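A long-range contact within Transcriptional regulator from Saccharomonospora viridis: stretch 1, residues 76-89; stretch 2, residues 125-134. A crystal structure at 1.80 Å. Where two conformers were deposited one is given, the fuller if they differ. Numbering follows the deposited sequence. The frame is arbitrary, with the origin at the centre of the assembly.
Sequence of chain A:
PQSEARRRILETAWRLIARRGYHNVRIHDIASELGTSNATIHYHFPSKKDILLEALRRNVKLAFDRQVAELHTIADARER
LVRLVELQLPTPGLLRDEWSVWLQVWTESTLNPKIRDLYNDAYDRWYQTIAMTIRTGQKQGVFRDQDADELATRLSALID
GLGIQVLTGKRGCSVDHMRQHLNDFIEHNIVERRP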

# COMPACT_ATOMS: atom_id res chain seq x y z
N ASP A 76 -3.20 7.51 29.77
CA ASP A 76 -1.90 6.81 29.73
C ASP A 76 -1.45 6.70 28.26
O ASP A 76 -2.19 6.20 27.41
CB ASP A 76 -1.99 5.44 30.38
CG ASP A 76 -0.62 4.77 30.47
OD1 ASP A 76 0.03 4.91 31.52
OD2 ASP A 76 -0.13 4.24 29.47
N ALA A 77 -0.27 7.17 27.90
CA ALA A 77 0.09 7.15 26.50
C ALA A 77 0.29 5.72 25.93
O ALA A 77 0.06 5.50 24.78
CB ALA A 77 1.32 8.05 26.23
N ARG A 78 0.68 4.73 26.74
CA ARG A 78 0.81 3.38 26.16
C ARG A 78 -0.58 2.91 25.74
O ARG A 78 -0.74 2.37 24.62
CB ARG A 78 1.43 2.33 27.10
CG ARG A 78 1.40 0.92 26.51
CD ARG A 78 1.90 -0.25 27.37
NE ARG A 78 1.28 -1.47 26.83
CZ ARG A 78 -0.01 -1.76 26.99
NH1 ARG A 78 -0.79 -0.91 27.66
NH2 ARG A 78 -0.55 -2.84 26.44
N GLU A 79 -1.55 3.08 26.63
CA GLU A 79 -2.94 2.68 26.31
C GLU A 79 -3.41 3.49 25.09
O GLU A 79 -4.04 2.95 24.20
CB GLU A 79 -3.94 2.87 27.47
CG GLU A 79 -5.29 2.24 27.13
CD GLU A 79 -5.26 0.71 26.94
OE1 GLU A 79 -4.28 0.03 27.35
OE2 GLU A 79 -6.24 0.17 26.36
N ARG A 80 -3.12 4.80 25.05
CA ARG A 80 -3.52 5.58 23.90
C ARG A 80 -2.96 5.03 22.57
O ARG A 80 -3.69 4.85 21.59
CB ARG A 80 -3.13 7.07 24.04
CG ARG A 80 -3.89 7.86 25.01
CD ARG A 80 -3.43 9.32 25.02
NE ARG A 80 -3.86 10.08 23.88
CZ ARG A 80 -5.05 10.67 23.77
NH1 ARG A 80 -6.02 10.44 24.66
NH2 ARG A 80 -5.34 11.42 22.70
N LEU A 81 -1.65 4.80 22.55
CA LEU A 81 -0.95 4.26 21.34
C LEU A 81 -1.54 2.88 20.97
O LEU A 81 -1.85 2.62 19.80
CB LEU A 81 0.54 4.23 21.60
CG LEU A 81 1.36 4.00 20.35
CD1 LEU A 81 1.16 5.11 19.33
CD2 LEU A 81 2.84 3.80 20.69
N VAL A 82 -1.77 2.03 21.95
CA VAL A 82 -2.40 0.71 21.70
C VAL A 82 -3.79 0.86 21.09
O VAL A 82 -4.09 0.17 20.12
CB VAL A 82 -2.46 -0.18 22.98
CG1 VAL A 82 -3.31 -1.44 22.75
CG2 VAL A 82 -1.05 -0.58 23.42
N ARG A 83 -4.60 1.79 21.57
CA ARG A 83 -5.91 2.01 20.99
C ARG A 83 -5.85 2.59 19.59
O ARG A 83 -6.53 2.16 18.71
CB ARG A 83 -6.73 2.94 21.83
CG ARG A 83 -7.48 2.25 22.90
CD ARG A 83 -7.87 3.22 23.97
NE ARG A 83 -8.24 2.51 25.16
CZ ARG A 83 -9.44 2.06 25.41
NH1 ARG A 83 -9.64 1.41 26.52
NH2 ARG A 83 -10.43 2.28 24.57
N LEU A 84 -5.01 3.57 19.42
CA LEU A 84 -4.77 4.17 18.13
C LEU A 84 -4.42 3.16 17.08
O LEU A 84 -4.89 3.29 15.98
CB LEU A 84 -3.65 5.22 18.16
CG LEU A 84 -4.06 6.59 18.61
CD1 LEU A 84 -2.82 7.47 18.84
CD2 LEU A 84 -5.04 7.20 17.58
N VAL A 85 -3.55 2.22 17.41
CA VAL A 85 -3.11 1.19 16.48
C VAL A 85 -4.24 0.23 16.24
O VAL A 85 -4.50 -0.11 15.07
CB VAL A 85 -1.78 0.55 16.99
CG1 VAL A 85 -1.46 -0.69 16.20
CG2 VAL A 85 -0.64 1.57 16.92
N GLU A 86 -5.03 -0.08 17.29
CA GLU A 86 -6.19 -0.95 17.16
C GLU A 86 -7.23 -0.40 16.11
O GLU A 86 -7.89 -1.16 15.35
CB GLU A 86 -6.86 -1.17 18.54
CG GLU A 86 -8.14 -2.01 18.47
CD GLU A 86 -7.86 -3.50 18.24
OE1 GLU A 86 -6.75 -4.00 18.57
OE2 GLU A 86 -8.79 -4.22 17.77
N LEU A 87 -7.50 0.89 16.21
CA LEU A 87 -8.37 1.62 15.26
C LEU A 87 -7.90 1.54 13.79
O LEU A 87 -8.67 1.81 12.89
CB LEU A 87 -8.38 3.09 15.59
CG LEU A 87 -9.16 3.48 16.79
CD1 LEU A 87 -8.89 4.96 16.96
CD2 LEU A 87 -10.61 3.17 16.51
N GLN A 88 -6.63 1.19 13.55
CA GLN A 88 -6.12 1.03 12.24
C GLN A 88 -6.23 -0.35 11.71
O GLN A 88 -5.83 -0.54 10.56
CB GLN A 88 -4.64 1.44 12.12
CG GLN A 88 -4.31 2.80 12.70
CD GLN A 88 -5.39 3.90 12.55
OE1 GLN A 88 -5.78 4.56 13.56
NE2 GLN A 88 -5.83 4.17 11.33
N LEU A 89 -6.68 -1.33 12.49
CA LEU A 89 -6.77 -2.67 11.95
C LEU A 89 -7.89 -2.81 10.97
O LEU A 89 -8.93 -2.25 11.17
CB LEU A 89 -6.95 -3.67 13.10
CG LEU A 89 -5.83 -3.58 14.11
CD1 LEU A 89 -6.11 -4.59 15.21
CD2 LEU A 89 -4.47 -3.75 13.53
N ARG A 125 -2.29 14.39 9.44
CA ARG A 125 -2.97 14.56 10.70
C ARG A 125 -2.73 13.36 11.59
O ARG A 125 -2.47 13.47 12.79
CB ARG A 125 -4.45 14.79 10.48
CG ARG A 125 -5.16 15.16 11.73
CD ARG A 125 -6.65 15.41 11.46
NE ARG A 125 -7.14 16.38 12.41
CZ ARG A 125 -8.37 16.91 12.31
NH1 ARG A 125 -9.19 16.52 11.30
NH2 ARG A 125 -8.75 17.84 13.16
N TRP A 126 -2.71 12.19 10.98
CA TRP A 126 -2.53 10.93 11.69
C TRP A 126 -1.08 10.86 12.16
O TRP A 126 -0.80 10.49 13.30
CB TRP A 126 -2.92 9.84 10.69
CG TRP A 126 -2.35 8.50 10.86
CD1 TRP A 126 -1.56 7.85 9.99
CD2 TRP A 126 -2.57 7.64 11.94
NE1 TRP A 126 -1.25 6.59 10.46
CE2 TRP A 126 -1.89 6.42 11.66
CE3 TRP A 126 -3.28 7.75 13.11
CZ2 TRP A 126 -1.85 5.38 12.57
CZ3 TRP A 126 -3.28 6.69 13.99
CH2 TRP A 126 -2.56 5.52 13.71
N TYR A 127 -0.19 11.23 11.26
CA TYR A 127 1.20 11.22 11.49
C TYR A 127 1.51 12.08 12.74
O TYR A 127 2.17 11.63 13.68
CB TYR A 127 1.91 11.75 10.28
CG TYR A 127 3.42 11.91 10.45
CD1 TYR A 127 4.28 10.86 10.29
CD2 TYR A 127 3.96 13.13 10.71
CE1 TYR A 127 5.63 11.05 10.33
CE2 TYR A 127 5.31 13.31 10.82
CZ TYR A 127 6.14 12.24 10.66
OH TYR A 127 7.50 12.49 10.77
N GLN A 128 0.98 13.27 12.76
CA GLN A 128 1.14 14.17 13.95
C GLN A 128 0.52 13.61 15.23
O GLN A 128 1.14 13.75 16.29
CB GLN A 128 0.70 15.59 13.66
CG GLN A 128 1.41 16.28 12.51
CD GLN A 128 2.96 16.46 12.61
OE1 GLN A 128 3.65 16.68 11.59
NE2 GLN A 128 3.49 16.36 13.77
N THR A 129 -0.65 12.99 15.15
CA THR A 129 -1.24 12.31 16.26
C THR A 129 -0.29 11.26 16.87
O THR A 129 -0.15 11.14 18.08
CB THR A 129 -2.55 11.69 15.81
OG1 THR A 129 -3.44 12.78 15.65
CG2 THR A 129 -3.08 10.72 16.88
N ILE A 130 0.30 10.41 16.00
CA ILE A 130 1.23 9.40 16.43
C ILE A 130 2.41 10.05 17.07
O ILE A 130 2.79 9.69 18.23
CB ILE A 130 1.71 8.56 15.21
CG1 ILE A 130 0.55 7.81 14.55
CG2 ILE A 130 2.74 7.55 15.68
CD1 ILE A 130 -0.22 6.94 15.51
N ALA A 131 3.01 11.03 16.40
CA ALA A 131 4.19 11.66 16.98
C ALA A 131 3.92 12.32 18.35
O ALA A 131 4.74 12.26 19.31
CB ALA A 131 4.78 12.68 15.95
N MSE A 132 2.75 12.94 18.46
CA MSE A 132 2.37 13.57 19.68
C MSE A 132 2.20 12.55 20.74
O MSE A 132 2.55 12.82 21.90
CB MSE A 132 1.12 14.42 19.50
CG MSE A 132 0.69 15.03 20.81
SE MSE A 132 -1.10 15.80 20.48
CE MSE A 132 -2.40 14.29 20.30
N THR A 133 1.63 11.39 20.40
CA THR A 133 1.46 10.33 21.43
C THR A 133 2.81 9.81 21.98
O THR A 133 3.00 9.56 23.18
CB THR A 133 0.63 9.24 20.83
OG1 THR A 133 -0.57 9.90 20.34
CG2 THR A 133 0.25 8.11 21.88
N ILE A 134 3.74 9.61 21.06
CA ILE A 134 5.09 9.23 21.41
C ILE A 134 5.71 10.22 22.37
O ILE A 134 6.21 9.76 23.42
CB ILE A 134 5.94 8.95 20.15
CG1 ILE A 134 5.36 7.71 19.47
CG2 ILE A 134 7.38 8.74 20.51
CD1 ILE A 134 5.78 7.57 18.02
O HOH W 1 -2.32 11.18 21.73

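The first stretch forms a helix from Ala-77, and the second lies within a longer helix; the two run side by side in nearly opposite directions: the angle between their N-to-C directions is 155°, and their axes approach to 9.9 Å. They come closest in backbone terms where Ala-77 CA lies 6.1 Å from Thr-133 CA. Asp-76 caps the first helix, its OD2 accepting a hydrogen bond from Arg-78 N (2.9 Å) and a weak one from Glu-79 N (3.4 Å), which satisfies amides that have no preceding turn to bond with. Further along, Glu-86 to Leu-89 form a type I turn, and the CA-to-CB bond of Gln-88 points toward the second helix.

No direct hydrogen bond joins the stretches, so the contact is made by packing and one water bridge, the packing through two reciprocal knobs. Thr-133 sits among Ala-77, Arg-80, Leu-81 and Leu-84. The small methyl of Ala-77 suits the close backbone approach, its CB resting 3.8 Å from Thr-133 O, while Thr-133 CG2 lies 3.9 Å from Leu-81 CB. Leu-84 in turn sits among Trp-126, Thr-129, Ile-130 and Thr-133. Its branched end reaches several of them: CD1 is 3.8 Å from Thr-129 CG2 and 4.3 Å from Ile-130 CD1, and CD2 is 4.0 Å from Trp-126 CZ3. The broad indole of Trp-126 also offers one face to Gln-88, whose CD lies over it.

Threonine suits this interface because its methyl can pack while its hydroxyl is satisfied. Thr-133 OG1 donates to Thr-129 O, one helical turn back (2.6 Å), and accepts from water 1, whose O is 2.6 Å from OG1. That water accepts in turn from Arg-80 NE, 2.9 Å from its O. Arg-80 thus lays its CB against Thr-133 CG2 (4.1 Å) while its guanidinium reaches the same residue through water, a polar bridge beside the apolar contacts.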